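Local coordinates for outer membrane protein SusF (Bacteroides thetaiotaomicron, PDB 4FE9) that binds starch at the surface of the cell through its carbohydrate-binding modules before the glycan is imported into the periplasm for degradation, at residues E366-Y378 against A383-G395. Sequence-based numbering, arbitrary orientation.
Sequences EKPNVYLMGDTSY and AQLVEQDLFTVPG. With NA (sodium ion), chain I.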
# COMPACT_ATOMS: atom_id res chain seq x y z
N GLU A 366 2.60 -6.90 17.71
CA GLU A 366 2.05 -8.25 17.74
C GLU A 366 2.33 -8.93 19.08
O GLU A 366 3.12 -8.46 19.84
CB GLU A 366 2.65 -9.07 16.63
CG GLU A 366 2.00 -8.80 15.26
CD GLU A 366 2.82 -9.35 14.10
OE1 GLU A 366 3.12 -10.58 14.10
OE2 GLU A 366 3.11 -8.56 13.18
N LYS A 367 1.68 -10.05 19.35
CA LYS A 367 1.99 -10.81 20.56
C LYS A 367 3.47 -11.23 20.51
O LYS A 367 3.95 -11.70 19.46
CB LYS A 367 1.11 -12.07 20.65
CG LYS A 367 -0.41 -11.79 20.73
CD LYS A 367 -0.81 -11.29 22.10
CE LYS A 367 -1.35 -12.42 22.97
NZ LYS A 367 -0.35 -12.87 23.99
N PRO A 368 4.21 -11.04 21.63
CA PRO A 368 5.62 -11.46 21.71
C PRO A 368 5.76 -12.96 21.84
O PRO A 368 6.14 -13.44 22.89
CB PRO A 368 6.09 -10.80 22.99
CG PRO A 368 4.89 -10.84 23.87
CD PRO A 368 3.70 -10.59 22.93
N ASN A 369 5.31 -13.70 20.82
CA ASN A 369 5.35 -15.16 20.84
C ASN A 369 6.71 -15.69 20.37
O ASN A 369 7.05 -15.56 19.18
CB ASN A 369 4.28 -15.73 19.93
CG ASN A 369 2.89 -15.52 20.47
OD1 ASN A 369 2.73 -15.11 21.61
ND2 ASN A 369 1.91 -15.59 19.60
N VAL A 370 7.50 -16.19 21.31
CA VAL A 370 8.79 -16.80 20.98
C VAL A 370 8.63 -18.30 21.05
O VAL A 370 7.91 -18.82 21.92
CB VAL A 370 9.87 -16.35 21.96
CG1 VAL A 370 11.23 -17.02 21.64
CG2 VAL A 370 10.00 -14.90 21.94
N TYR A 371 9.22 -19.01 20.09
CA TYR A 371 8.97 -20.43 19.95
C TYR A 371 10.24 -21.27 19.98
O TYR A 371 11.21 -20.98 19.26
CB TYR A 371 8.22 -20.72 18.67
CG TYR A 371 6.80 -20.19 18.63
CD1 TYR A 371 5.73 -20.99 19.04
CD2 TYR A 371 6.51 -18.98 17.98
CE1 TYR A 371 4.42 -20.59 18.85
CE2 TYR A 371 5.21 -18.55 17.82
CZ TYR A 371 4.16 -19.36 18.25
OH TYR A 371 2.87 -18.94 18.10
N LEU A 372 10.18 -22.38 20.71
CA LEU A 372 11.14 -23.45 20.57
C LEU A 372 10.89 -24.24 19.30
O LEU A 372 9.74 -24.59 18.97
CB LEU A 372 11.10 -24.37 21.78
CG LEU A 372 12.32 -25.26 22.00
CD1 LEU A 372 13.56 -24.41 22.38
CD2 LEU A 372 12.02 -26.32 23.09
N MET A 373 11.96 -24.51 18.55
CA MET A 373 11.84 -25.24 17.30
C MET A 373 12.83 -26.39 17.28
O MET A 373 13.91 -26.31 17.86
CB MET A 373 12.11 -24.32 16.10
CG MET A 373 11.23 -23.09 16.09
SD MET A 373 9.62 -23.50 15.45
CE MET A 373 9.99 -24.13 13.80
N GLY A 374 12.51 -27.40 16.50
CA GLY A 374 13.45 -28.44 16.16
C GLY A 374 13.43 -29.52 17.21
O GLY A 374 12.36 -29.89 17.72
N ASP A 375 14.60 -30.05 17.51
CA ASP A 375 14.69 -31.41 17.98
C ASP A 375 14.29 -31.50 19.45
O ASP A 375 13.76 -32.52 19.91
CB ASP A 375 16.09 -31.94 17.79
CG ASP A 375 16.31 -32.51 16.38
OD1 ASP A 375 15.31 -32.82 15.69
OD2 ASP A 375 17.48 -32.78 16.03
N THR A 376 14.52 -30.42 20.18
CA THR A 376 14.23 -30.37 21.59
C THR A 376 12.79 -29.94 21.91
O THR A 376 12.40 -29.92 23.08
CB THR A 376 15.24 -29.49 22.36
OG1 THR A 376 15.05 -28.11 22.03
CG2 THR A 376 16.66 -29.89 22.02
N SER A 377 11.96 -29.84 20.88
CA SER A 377 10.59 -29.28 21.02
C SER A 377 9.50 -30.36 20.80
O SER A 377 9.82 -31.48 20.42
CB SER A 377 10.40 -28.12 20.03
OG SER A 377 9.86 -28.57 18.81
N TYR A 378 8.22 -29.97 20.84
CA TYR A 378 7.09 -30.94 20.86
C TYR A 378 6.85 -31.70 19.53
O TYR A 378 6.51 -31.10 18.49
CB TYR A 378 5.78 -30.27 21.40
CG TYR A 378 4.51 -31.12 21.22
CD1 TYR A 378 4.14 -32.10 22.17
CD2 TYR A 378 3.65 -30.89 20.14
CE1 TYR A 378 2.98 -32.89 21.99
CE2 TYR A 378 2.52 -31.70 19.92
CZ TYR A 378 2.17 -32.67 20.86
OH TYR A 378 1.02 -33.44 20.62
N ALA A 383 5.75 -30.89 14.67
CA ALA A 383 4.82 -29.85 15.06
C ALA A 383 5.59 -28.59 15.25
O ALA A 383 6.49 -28.54 16.07
CB ALA A 383 4.11 -30.24 16.35
N GLN A 384 5.27 -27.56 14.46
CA GLN A 384 6.06 -26.32 14.41
C GLN A 384 5.23 -25.12 14.78
O GLN A 384 4.19 -24.89 14.19
CB GLN A 384 6.64 -26.10 12.99
CG GLN A 384 7.89 -26.92 12.67
CD GLN A 384 8.33 -26.75 11.20
OE1 GLN A 384 8.17 -25.67 10.62
NE2 GLN A 384 8.80 -27.82 10.59
N LEU A 385 5.80 -24.24 15.60
CA LEU A 385 5.14 -23.00 16.00
C LEU A 385 3.83 -23.29 16.77
O LEU A 385 2.86 -22.56 16.64
CB LEU A 385 4.85 -22.09 14.77
CG LEU A 385 6.00 -21.49 13.94
CD1 LEU A 385 5.43 -20.53 12.85
CD2 LEU A 385 7.00 -20.76 14.80
N VAL A 386 3.80 -24.39 17.52
CA VAL A 386 2.58 -24.79 18.22
C VAL A 386 2.59 -24.33 19.65
O VAL A 386 3.58 -23.75 20.12
CB VAL A 386 2.35 -26.30 18.15
CG1 VAL A 386 1.94 -26.70 16.75
CG2 VAL A 386 3.63 -27.06 18.59
N GLU A 387 1.42 -24.39 20.28
CA GLU A 387 1.21 -23.83 21.62
C GLU A 387 2.22 -24.36 22.67
O GLU A 387 2.65 -23.63 23.56
CB GLU A 387 -0.23 -24.14 22.08
CG GLU A 387 -0.70 -23.37 23.31
CD GLU A 387 -2.21 -23.57 23.58
OE1 GLU A 387 -2.80 -24.52 22.98
OE2 GLU A 387 -2.81 -22.77 24.35
N GLN A 388 2.56 -25.64 22.59
CA GLN A 388 3.49 -26.27 23.55
C GLN A 388 4.92 -25.73 23.43
O GLN A 388 5.69 -25.72 24.42
CB GLN A 388 3.50 -27.78 23.35
CG GLN A 388 2.12 -28.41 23.31
CD GLN A 388 1.38 -28.06 22.06
OE1 GLN A 388 1.34 -26.90 21.67
NE2 GLN A 388 0.84 -29.08 21.39
N ASP A 389 5.28 -25.29 22.22
CA ASP A 389 6.64 -24.81 21.96
C ASP A 389 6.77 -23.31 22.26
O ASP A 389 7.88 -22.75 22.24
CB ASP A 389 7.05 -25.16 20.52
CG ASP A 389 7.22 -26.69 20.32
OD1 ASP A 389 7.35 -27.41 21.32
OD2 ASP A 389 7.24 -27.17 19.17
N LEU A 390 5.70 -22.73 22.80
CA LEU A 390 5.67 -21.30 23.14
C LEU A 390 6.42 -20.98 24.43
O LEU A 390 6.36 -21.73 25.38
CB LEU A 390 4.22 -20.85 23.25
CG LEU A 390 3.93 -19.37 23.24
CD1 LEU A 390 3.85 -18.89 21.81
CD2 LEU A 390 2.60 -19.08 23.99
N PHE A 391 7.18 -19.88 24.45
CA PHE A 391 7.91 -19.48 25.64
C PHE A 391 6.92 -18.72 26.53
O PHE A 391 6.25 -17.78 26.06
CB PHE A 391 9.06 -18.51 25.29
CG PHE A 391 10.37 -19.18 24.90
CD1 PHE A 391 11.57 -18.64 25.34
CD2 PHE A 391 10.41 -20.11 23.86
CE1 PHE A 391 12.80 -19.12 24.86
CE2 PHE A 391 11.64 -20.65 23.43
CZ PHE A 391 12.83 -20.13 23.93
N THR A 392 6.98 -18.96 27.84
CA THR A 392 6.30 -18.09 28.78
C THR A 392 6.84 -16.67 28.69
O THR A 392 8.06 -16.47 28.58
CB THR A 392 6.44 -18.59 30.26
OG1 THR A 392 7.61 -17.99 30.84
CG2 THR A 392 6.54 -20.09 30.31
N VAL A 393 5.94 -15.69 28.90
CA VAL A 393 6.26 -14.27 28.79
C VAL A 393 6.36 -13.60 30.18
O VAL A 393 5.42 -13.62 30.94
CB VAL A 393 5.17 -13.53 27.95
CG1 VAL A 393 5.47 -12.06 27.86
CG2 VAL A 393 5.03 -14.13 26.58
N PRO A 394 7.45 -12.88 30.44
CA PRO A 394 7.58 -12.24 31.73
C PRO A 394 6.56 -11.10 31.92
O PRO A 394 6.28 -10.35 30.97
CB PRO A 394 9.00 -11.67 31.69
CG PRO A 394 9.23 -11.36 30.24
CD PRO A 394 8.46 -12.41 29.47
N GLY A 395 6.17 -10.86 33.19
CA GLY A 395 5.40 -9.67 33.56
C GLY A 395 6.24 -8.43 33.82
O GLY A 395 5.75 -7.30 33.69
NA NA I . 7.72 -28.83 17.84
O HOH W 1 6.56 -16.31 23.75
O HOH W 2 7.78 -25.64 17.16
O HOH W 3 9.70 -27.26 15.80
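Val370 lays CG1 over the centre of the Phe391 ring, 3.8 Å from its centroid, a CH-pi contact; the torsion that sets CG1 anti to the backbone N (chi1 178°) turns this methyl onto the ring. Leu460 of strand 458-461 and Phe401 close round the same ring. The Tyr371 ring is clamped between two leucines: Leu390 CD1 sits over one face, while CA and CD2 of Leu385 lie over the other, CD2 being 3.7 Å from Tyr371 CD2. Val386 O meets the ring at its edge, near the plane. A serine in place of Tyr371 would probably open a gap between Leu385 and Leu390, leaving each without the ring it packs on. Met373, bent along its chain, brings SD to 3.8 Å from Leu385 CD2.

Tyr371 and Leu390 form a single antiparallel bridge, a non-hydrogen-bonded pair flanked by the bonds Phe391 N to Val370 O and Leu372 N to Asp389 O (2.8 Å, 168° at the hydrogen). In the Asp389 carboxylate, OD1 accepts Tyr378 N through its syn lone pair (2.7 Å). OD2 is a sodium ligand at 2.2 Å. A water links OD2 to Leu372 O and Leu385 N. Gln388 NE2 lies over the Tyr378 ring, offset toward the rim. Ser377 OG, Tyr378 O and Ala383 O, with Gly380 O, complete a five-ligand sodium site that pins the loop after strand 371-374 onto itself in carbohydrate-binding module 3.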